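Long-range contact in glycosyl hydrolase family 62 protein (Coprinopsis cinerea, PDB 5B6T), which probably removes alpha-L-arabinofuranosyl side groups from arabinoxylan, as a family 62 glycoside hydrolase of the alpha-L-arabinofuranosidase class: residues Pro129-Asn134 with Phe178-Ile183. Residues are numbered along the deposited sequence; the frame is centred on the assembly and turned at random.
Sequences PAIIRN and FNEPVI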
loop_
_atom_site.group_PDB
_atom_site.type_symbol
_atom_site.label_atom_id
_atom_site.label_comp_id
_atom_site.label_asym_id
_atom_site.label_seq_id
_atom_site.Cartn_x
_atom_site.Cartn_y
_atom_site.Cartn_z
ATOM N N PRO A 129 -17.626 -1.246 -10.545
ATOM C CA PRO A 129 -18.944 -1.111 -9.945
ATOM C C PRO A 129 -19.630 0.204 -10.267
ATOM O O PRO A 129 -18.956 1.227 -10.422
ATOM C CB PRO A 129 -18.659 -1.215 -8.444
ATOM C CG PRO A 129 -17.438 -2.087 -8.367
ATOM C CD PRO A 129 -16.602 -1.671 -9.554
ATOM N N ALA A 130 -20.959 0.164 -10.337
ATOM C CA ALA A 130 -21.727 1.363 -10.684
ATOM C C ALA A 130 -21.408 2.534 -9.784
ATOM O O ALA A 130 -21.242 3.646 -10.266
ATOM C CB ALA A 130 -23.218 1.094 -10.622
ATOM N N ILE A 131 -21.309 2.315 -8.475
ATOM C CA ILE A 131 -21.066 3.460 -7.587
ATOM C C ILE A 131 -19.721 4.139 -7.885
ATOM O O ILE A 131 -19.535 5.362 -7.690
ATOM C CB ILE A 131 -21.196 3.042 -6.102
ATOM C CG1 ILE A 131 -21.314 4.263 -5.207
ATOM C CG2 ILE A 131 -20.047 2.132 -5.701
ATOM C CD1 ILE A 131 -21.754 3.942 -3.797
ATOM N N ILE A 132 -18.750 3.339 -8.321
ATOM C CA ILE A 132 -17.438 3.879 -8.647
ATOM C C ILE A 132 -17.485 4.607 -9.996
ATOM O O ILE A 132 -17.010 5.728 -10.122
ATOM C CB ILE A 132 -16.326 2.786 -8.586
ATOM C CG1 ILE A 132 -16.323 2.169 -7.185
ATOM C CG2 ILE A 132 -14.967 3.394 -8.910
ATOM C CD1 ILE A 132 -15.242 1.132 -6.937
ATOM N N ARG A 133 -18.103 3.993 -11.007
ATOM C CA ARG A 133 -18.295 4.668 -12.274
ATOM C C ARG A 133 -19.022 5.999 -12.084
ATOM O O ARG A 133 -18.746 7.002 -12.771
ATOM C CB ARG A 133 -19.154 3.831 -13.211
ATOM C CG ARG A 133 -18.544 2.504 -13.628
ATOM C CD ARG A 133 -19.206 1.883 -14.872
ATOM N NE ARG A 133 -20.650 1.931 -14.875
ATOM C CZ ARG A 133 -21.469 1.004 -14.382
ATOM N NH1 ARG A 133 -21.019 -0.108 -13.785
ATOM N NH2 ARG A 133 -22.773 1.213 -14.468
ATOM N N ASN A 134 -19.986 6.002 -11.166
ATOM C CA ASN A 134 -20.791 7.195 -11.019
ATOM C C ASN A 134 -20.062 8.363 -10.360
ATOM O O ASN A 134 -20.373 9.535 -10.657
ATOM C CB ASN A 134 -22.071 6.875 -10.291
ATOM C CG ASN A 134 -23.046 6.109 -11.164
ATOM O OD1 ASN A 134 -22.911 6.055 -12.410
ATOM N ND2 ASN A 134 -24.029 5.499 -10.522
ATOM N N PHE A 178 -17.786 -10.484 -3.595
ATOM C CA PHE A 178 -17.725 -9.102 -3.151
ATOM C C PHE A 178 -18.923 -8.328 -3.643
ATOM O O PHE A 178 -19.251 -8.350 -4.825
ATOM C CB PHE A 178 -16.413 -8.412 -3.557
ATOM C CG PHE A 178 -15.297 -8.671 -2.608
ATOM C CD1 PHE A 178 -15.336 -8.165 -1.312
ATOM C CD2 PHE A 178 -14.218 -9.441 -2.984
ATOM C CE1 PHE A 178 -14.298 -8.400 -0.444
ATOM C CE2 PHE A 178 -13.168 -9.687 -2.103
ATOM C CZ PHE A 178 -13.206 -9.170 -0.833
ATOM N N ASN A 179 -19.567 -7.629 -2.706
ATOM C CA ASN A 179 -20.818 -6.953 -3.003
ATOM C C ASN A 179 -20.601 -5.583 -3.600
ATOM O O ASN A 179 -19.454 -5.182 -3.887
ATOM C CB ASN A 179 -21.722 -6.910 -1.767
ATOM C CG ASN A 179 -21.183 -6.051 -0.653
ATOM O OD1 ASN A 179 -20.066 -5.527 -0.702
ATOM N ND2 ASN A 179 -21.976 -5.930 0.403
ATOM N N GLU A 180 -21.688 -4.851 -3.826
ATOM C CA GLU A 180 -21.555 -3.516 -4.368
ATOM C C GLU A 180 -20.844 -2.659 -3.320
ATOM O O GLU A 180 -21.209 -2.669 -2.151
ATOM C CB GLU A 180 -22.930 -2.913 -4.690
ATOM C CG GLU A 180 -22.873 -1.495 -5.284
ATOM C CD GLU A 180 -22.344 -1.396 -6.728
ATOM O OE1 GLU A 180 -22.093 -2.483 -7.355
ATOM O OE2 GLU A 180 -22.194 -0.220 -7.237
ATOM N N PRO A 181 -19.800 -1.904 -3.715
ATOM C CA PRO A 181 -19.164 -1.086 -2.677
ATOM C C PRO A 181 -20.055 0.001 -2.097
ATOM O O PRO A 181 -20.959 0.501 -2.775
ATOM C CB PRO A 181 -17.969 -0.442 -3.392
ATOM C CG PRO A 181 -17.865 -1.118 -4.709
ATOM C CD PRO A 181 -19.192 -1.692 -5.033
ATOM N N VAL A 182 -19.786 0.360 -0.838
ATOM C CA VAL A 182 -20.320 1.597 -0.236
ATOM C C VAL A 182 -19.179 2.614 -0.209
ATOM O O VAL A 182 -18.013 2.258 -0.368
ATOM C CB VAL A 182 -20.911 1.388 1.187
ATOM C CG1 VAL A 182 -22.086 0.410 1.121
ATOM C CG2 VAL A 182 -19.847 0.936 2.172
ATOM N N ILE A 183 -19.506 3.878 -0.044
ATOM C CA ILE A 183 -18.489 4.914 0.167
ATOM C C ILE A 183 -18.182 4.881 1.663
ATOM O O ILE A 183 -19.030 5.223 2.516
ATOM C CB ILE A 183 -18.956 6.315 -0.329
ATOM C CG1 ILE A 183 -19.029 6.310 -1.872
ATOM C CG2 ILE A 183 -17.971 7.378 0.153
ATOM C CD1 ILE A 183 -19.758 7.469 -2.530
HETATM O O HOH W 1 -22.427 -2.263 -10.023
#
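Ile131, Pro181 and Glu180 carry this contact, in which the first turn of the short helix 130-135 settles on the chain that leads into strand 182-186, an outermost strand of its four-stranded antiparallel sheet, one blade of the five-bladed beta-propeller of family 62. Glu180 supplies the polar half. Its CG lies anti to the backbone N (chi1 -179°), and a bend at chi2 (71°) brings CD, and with it the carboxylate, to the helix start, where Ile131 N donates to OE2 at 3.0 Å, nearly in line with the C-O bond of the acceptor. The other oxygen, OE1, accepts from a water at 2.7 Å, and that water in turn takes the N-H of Ala130. Glutamate suits the place because its length and two oxygens serve successive amides of the first turn, one directly and one through water.

The apolar half forms beside it. Ile131 splits its branches: CG2 lies 4.0 Å from Pro181 CD and also packs on the Pro181 carbonyl oxygen, while CD1 reaches on to Ile183 CG1 at 4.1 Å. Pro129, at the N-cap position, crosses Pro181 at about a right angle, and its CB presses against Pro181 CD at a tight 3.5 Å. Ile132 adds CD1 against Pro181 CG. Proline suits both places: its ring is rigid and apolar, and it has no backbone N-H to satisfy. Trp141 also touches Pro129 and Ile132, and Tyr125 touches Pro181.

A carboxylate facing first-turn amides of a helix would be stabilised by the helix dipole, which probably favours its ionised form; the contact thus joins a charge-assisted bond at the helix start to a hydrophobic seam against the blade edge.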